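Side-chain contacts in phosphate transporter (Thermotoga maritima MSB8, PDB 6L85), which probably imports phosphate across the cell membrane by coupling its uptake to sodium ions: residues Leu87-Phe92 / Ala386-Ala391; Tyr102-Thr107 / Ile376-Ile381. All coordinates share one frame; numbering follows the deposited sequence.

Interaction 1: residues Leu87-Phe92 / Ala386-Ala391; sequences LIAASF and AATSAA
Ala-89 points its methyl group toward helix 368-400, where it meets Thr-388 and Ser-389. This is close packing of two membrane helices through small residues in the all-helical phosphate transporter fold: the CA atoms of Ala-89 and Ser-389 lie just 5.1 Å apart. At the bottom of the approach, Ala-89 CB stands 3.5 Å from Ser-389 N, so the methyl rests on main chain as well as on side chains. Ser-389 CB, at 3.8 Å from Ala-89 CB, and Thr-388 CG2, at 3.7 Å from the same methyl, are its other near neighbours across the contact. A single carbon suits a seam this narrow, and the interaction across it is van der Waals packing.

Thr-388 divides its two branches between different tasks. With CG2 trans to the backbone N, the methyl faces helix 76-99, while OG1 lies beside that N and gives its proton to Thr-384 O one turn earlier. The same OG1 accepts from Trp-93 NE1, a second tie between the two helices. Ser-389 keeps its CB against Ala-89 but sends OG to Gly-113 O, and this bond brings helix 106-121 into the group and satisfies a buried hydroxyl.

Behind Ala-89, Leu-87 turns away to pack on Pro-265 and Val-266, and Ala-90 lies against Ser-109 and Ile-110. Ser-91 folds its buried hydroxyl back onto its own helix: Ser-91 OG donates to Leu-87 O over 2.9 Å, from above the carbonyl plane, on the face opposite that reached by Ser-91 N.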
loop_
_atom_site.group_PDB
_atom_site.type_symbol
_atom_site.label_atom_id
_atom_site.label_comp_id
_atom_site.label_asym_id
_atom_site.label_seq_id
_atom_site.Cartn_x
_atom_site.Cartn_y
_atom_site.Cartn_z
ATOM N N LEU B 87 26.495 16.266 2.774
ATOM C CA LEU B 87 26.212 15.049 2.003
ATOM C C LEU B 87 27.506 14.343 1.614
ATOM O O LEU B 87 27.644 13.129 1.806
ATOM C CB LEU B 87 25.387 15.370 0.743
ATOM C CG LEU B 87 23.875 15.663 0.847
ATOM C CD1 LEU B 87 23.329 16.191 -0.470
ATOM C CD2 LEU B 87 23.040 14.445 1.302
ATOM N N ILE B 88 28.472 15.095 1.066
ATOM C CA ILE B 88 29.766 14.520 0.691
ATOM C C ILE B 88 30.405 13.809 1.882
ATOM O O ILE B 88 30.827 12.647 1.787
ATOM C CB ILE B 88 30.707 15.616 0.152
ATOM C CG1 ILE B 88 30.196 16.180 -1.174
ATOM C CG2 ILE B 88 32.124 15.061 -0.016
ATOM C CD1 ILE B 88 31.211 17.076 -1.895
ATOM N N ALA B 89 30.469 14.498 3.032
ATOM C CA ALA B 89 31.224 13.983 4.174
ATOM C C ALA B 89 30.559 12.753 4.770
ATOM O O ALA B 89 31.232 11.750 5.080
ATOM C CB ALA B 89 31.384 15.074 5.252
ATOM N N ALA B 90 29.239 12.832 4.981
ATOM C CA ALA B 90 28.508 11.705 5.539
ATOM C C ALA B 90 28.578 10.504 4.605
ATOM O O ALA B 90 28.860 9.390 5.052
ATOM C CB ALA B 90 27.057 12.095 5.823
ATOM N N SER B 91 28.337 10.711 3.308
ATOM C CA SER B 91 28.415 9.609 2.351
ATOM C C SER B 91 29.760 8.920 2.429
ATOM O O SER B 91 29.839 7.685 2.422
ATOM C CB SER B 91 28.203 10.128 0.928
ATOM O OG SER B 91 26.878 10.562 0.766
ATOM N N PHE B 92 30.835 9.719 2.465
ATOM C CA PHE B 92 32.180 9.165 2.526
ATOM C C PHE B 92 32.329 8.231 3.716
ATOM O O PHE B 92 32.759 7.074 3.571
ATOM C CB PHE B 92 33.211 10.296 2.607
ATOM C CG PHE B 92 34.615 9.803 2.681
ATOM C CD1 PHE B 92 35.256 9.353 1.539
ATOM C CD2 PHE B 92 35.272 9.723 3.894
ATOM C CE1 PHE B 92 36.545 8.860 1.595
ATOM C CE2 PHE B 92 36.574 9.229 3.959
ATOM C CZ PHE B 92 37.209 8.806 2.812
ATOM N N ALA B 386 31.566 15.794 11.236
ATOM C CA ALA B 386 31.559 17.248 11.394
ATOM C C ALA B 386 32.860 17.858 10.880
ATOM O O ALA B 386 32.843 18.822 10.101
ATOM C CB ALA B 386 31.308 17.624 12.857
ATOM N N ALA B 387 34.000 17.266 11.256
ATOM C CA ALA B 387 35.294 17.794 10.832
ATOM C C ALA B 387 35.487 17.639 9.332
ATOM O O ALA B 387 36.012 18.544 8.673
ATOM C CB ALA B 387 36.421 17.100 11.603
ATOM N N THR B 388 35.065 16.499 8.771
ATOM C CA THR B 388 35.184 16.286 7.332
ATOM C C THR B 388 34.314 17.270 6.558
ATOM O O THR B 388 34.718 17.778 5.509
ATOM C CB THR B 388 34.796 14.844 6.995
ATOM O OG1 THR B 388 35.565 13.937 7.796
ATOM C CG2 THR B 388 35.016 14.539 5.525
ATOM N N SER B 389 33.114 17.545 7.063
ATOM C CA SER B 389 32.208 18.488 6.414
ATOM C C SER B 389 32.760 19.908 6.477
ATOM O O SER B 389 32.717 20.645 5.487
ATOM C CB SER B 389 30.829 18.403 7.080
ATOM O OG SER B 389 29.927 19.335 6.519
ATOM N N ALA B 390 33.274 20.306 7.642
ATOM C CA ALA B 390 33.948 21.596 7.767
ATOM C C ALA B 390 35.080 21.719 6.755
ATOM O O ALA B 390 35.208 22.737 6.060
ATOM C CB ALA B 390 34.478 21.752 9.194
ATOM N N ALA B 391 35.904 20.675 6.646
ATOM C CA ALA B 391 37.025 20.705 5.713
ATOM C C ALA B 391 36.546 20.832 4.275
ATOM O O ALA B 391 37.089 21.628 3.499
ATOM C CB ALA B 391 37.873 19.446 5.885
#

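Interaction 2: residues Tyr102-Thr107 / Ile376-Ile381; sequences YPVSTT and ISWLLI. With NA (sodium ion), chain Q; NA (sodium ion), chain R; PO4 (phosphate ion), chain P.
Trp-378 turns the edge of its indole to Pro-103, and NE1 donates to Pro-103 O over 2.8 Å. The bond fastens helix 368-400 to an extended loop that runs into the N-terminus of helix 106-121, where Ser-105 is the N-cap. It is fairly straight, 160° at the hydrogen, with the acceptor 2° out of the indole plane and NE1 in the carbonyl plane. The CB of Trp-378 points neither toward nor away from the loop; with CG anti to the carbonyl carbon (chi1 -69°) the long ring carries NE1 across. Tryptophan supplies both reach and a directed N-H.

Val-104 lies next along the loop, its CG1 4.0 Å from Ser-377 OG, whose hydroxyl bonds to Ile-374 O. The carbonyl of Val-104 serves a sodium ion, O to metal 2.3 Å, together with Asn-21, Asp-22 and Thr-347. The tryptophan thus grips the carbonyl one residue before a metal ligand, probably helping to place it.

The helix start binds a phosphate ion, consistent with a substrate site. The amides of Thr-106 and Thr-107 donate to it, as do the hydroxyls of Ser-105, Thr-106 and Thr-107; Ser-345, Thr-346 and Thr-347 add theirs, and the helix N-terminus probably helps to attract the anion. Ser-105 OG also caps His-108 N. Thr-107 OG1 bridges anion and cation, 2.6 Å from phosphate O2 and 2.5 Å from the second sodium.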
loop_
_atom_site.group_PDB
_atom_site.type_symbol
_atom_site.label_atom_id
_atom_site.label_comp_id
_atom_site.label_asym_id
_atom_site.label_seq_id
_atom_site.Cartn_x
_atom_site.Cartn_y
_atom_site.Cartn_z
ATOM N N TYR B 102 30.775 -2.539 8.716
ATOM C CA TYR B 102 30.396 -2.087 10.053
ATOM C C TYR B 102 29.086 -1.312 10.010
ATOM O O TYR B 102 28.933 -0.389 9.192
ATOM C CB TYR B 102 31.501 -1.223 10.661
ATOM C CG TYR B 102 32.684 -2.037 11.150
ATOM C CD1 TYR B 102 33.670 -2.457 10.270
ATOM C CD2 TYR B 102 32.801 -2.409 12.486
ATOM C CE1 TYR B 102 34.756 -3.214 10.708
ATOM C CE2 TYR B 102 33.880 -3.168 12.934
ATOM C CZ TYR B 102 34.855 -3.561 12.041
ATOM O OH TYR B 102 35.928 -4.308 12.480
ATOM N N PRO B 103 28.113 -1.677 10.843
ATOM C CA PRO B 103 26.861 -0.909 10.948
ATOM C C PRO B 103 27.090 0.379 11.734
ATOM O O PRO B 103 27.491 0.335 12.900
ATOM C CB PRO B 103 25.925 -1.868 11.701
ATOM C CG PRO B 103 26.863 -2.718 12.542
ATOM C CD PRO B 103 28.174 -2.803 11.795
ATOM N N VAL B 104 26.841 1.524 11.088
ATOM C CA VAL B 104 26.961 2.848 11.702
ATOM C C VAL B 104 25.638 3.605 11.531
ATOM O O VAL B 104 24.777 3.232 10.732
ATOM C CB VAL B 104 28.123 3.680 11.104
ATOM C CG1 VAL B 104 29.458 3.019 11.377
ATOM C CG2 VAL B 104 27.927 3.893 9.600
ATOM N N SER B 105 25.510 4.710 12.261
ATOM C CA SER B 105 24.342 5.578 12.152
ATOM C C SER B 105 24.554 6.617 11.056
ATOM O O SER B 105 25.420 7.495 11.186
ATOM C CB SER B 105 24.044 6.282 13.471
ATOM O OG SER B 105 23.023 7.255 13.288
ATOM N N THR B 106 23.739 6.531 9.995
ATOM C CA THR B 106 23.738 7.536 8.934
ATOM C C THR B 106 23.086 8.828 9.409
ATOM O O THR B 106 23.386 9.900 8.878
ATOM C CB THR B 106 23.008 7.001 7.671
ATOM O OG1 THR B 106 21.586 6.937 7.900
ATOM C CG2 THR B 106 23.502 5.584 7.289
ATOM N N THR B 107 22.174 8.737 10.382
ATOM C CA THR B 107 21.571 9.936 10.956
ATOM C C THR B 107 22.600 10.736 11.766
ATOM O O THR B 107 22.729 11.962 11.600
ATOM C CB THR B 107 20.372 9.541 11.828
ATOM O OG1 THR B 107 19.494 8.667 11.091
ATOM C CG2 THR B 107 19.600 10.765 12.336
ATOM N N ILE B 376 33.979 2.299 19.050
ATOM C CA ILE B 376 34.809 3.451 18.699
ATOM C C ILE B 376 34.150 4.243 17.581
ATOM O O ILE B 376 34.020 5.471 17.662
ATOM C CB ILE B 376 36.229 3.016 18.283
ATOM C CG1 ILE B 376 36.956 2.242 19.390
ATOM C CG2 ILE B 376 37.055 4.231 17.854
ATOM C CD1 ILE B 376 37.410 3.059 20.464
ATOM N N SER B 377 33.779 3.550 16.494
ATOM C CA SER B 377 33.187 4.219 15.344
ATOM C C SER B 377 31.933 4.973 15.752
ATOM O O SER B 377 31.719 6.113 15.321
ATOM C CB SER B 377 32.881 3.200 14.236
ATOM O OG SER B 377 31.759 2.398 14.579
ATOM N N TRP B 378 31.112 4.377 16.623
ATOM C CA TRP B 378 29.899 5.072 17.039
ATOM C C TRP B 378 30.219 6.320 17.857
ATOM O O TRP B 378 29.563 7.358 17.695
ATOM C CB TRP B 378 28.992 4.144 17.835
ATOM C CG TRP B 378 28.406 3.076 17.005
ATOM C CD1 TRP B 378 28.669 2.819 15.691
ATOM C CD2 TRP B 378 27.457 2.096 17.425
ATOM N NE1 TRP B 378 27.931 1.746 15.266
ATOM C CE2 TRP B 378 27.181 1.278 16.310
ATOM C CE3 TRP B 378 26.813 1.827 18.636
ATOM C CZ2 TRP B 378 26.287 0.212 16.366
ATOM C CZ3 TRP B 378 25.922 0.765 18.691
ATOM C CH2 TRP B 378 25.671 -0.032 17.566
ATOM N N LEU B 379 31.198 6.241 18.765
ATOM C CA LEU B 379 31.484 7.437 19.558
ATOM C C LEU B 379 32.147 8.515 18.710
ATOM O O LEU B 379 31.946 9.702 18.964
ATOM C CB LEU B 379 32.342 7.092 20.777
ATOM C CG LEU B 379 31.627 6.168 21.759
ATOM C CD1 LEU B 379 32.616 5.441 22.661
ATOM C CD2 LEU B 379 30.566 6.902 22.572
ATOM N N LEU B 380 32.866 8.129 17.653
ATOM C CA LEU B 380 33.635 9.091 16.874
ATOM C C LEU B 380 32.927 9.622 15.633
ATOM O O LEU B 380 33.457 10.543 14.997
ATOM C CB LEU B 380 34.967 8.469 16.436
ATOM C CG LEU B 380 36.038 8.363 17.537
ATOM C CD1 LEU B 380 37.359 7.863 16.976
ATOM C CD2 LEU B 380 36.221 9.729 18.155
ATOM N N ILE B 381 31.770 9.068 15.249
ATOM C CA ILE B 381 31.245 9.376 13.913
ATOM C C ILE B 381 30.772 10.827 13.822
ATOM O O ILE B 381 31.046 11.513 12.828
ATOM C CB ILE B 381 30.143 8.366 13.516
ATOM C CG1 ILE B 381 29.712 8.561 12.060
ATOM C CG2 ILE B 381 28.924 8.475 14.411
ATOM C CD1 ILE B 381 30.712 8.091 11.053
HETATM NA NA NA Q . 23.363 1.554 10.209
HETATM NA NA NA R . 17.046 8.556 11.238
HETATM P P PO4 P . 20.627 5.124 11.157
HETATM O O1 PO4 P . 21.116 4.097 12.177
HETATM O O2 PO4 P . 20.890 6.547 11.603
HETATM O O3 PO4 P . 19.124 4.930 10.982
HETATM O O4 PO4 P . 21.365 4.954 9.839
HETATM O O HOH W 1 23.195 -0.818 10.089
HETATM O O HOH W 2 16.900 10.580 10.220
#

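Both interactions use helix 368-400, nearly three turns apart, with centres about 14 Å apart. Interaction 1 sets it against helix 76-99, and interaction 2 against the chain that leads from that helix into helix 106-121, so consecutive parts of the protein lie along one partner. Interaction 1 is a buried helix-helix seam, farther from the chain's centre, made of small side chains in van der Waals contact, its hydroxyls bonded to neighbouring backbone and tryptophan. Interaction 2 is only partly buried but lies nearer the chain's centre, and it depends on one directed hydrogen bond beside bound sodium and phosphate.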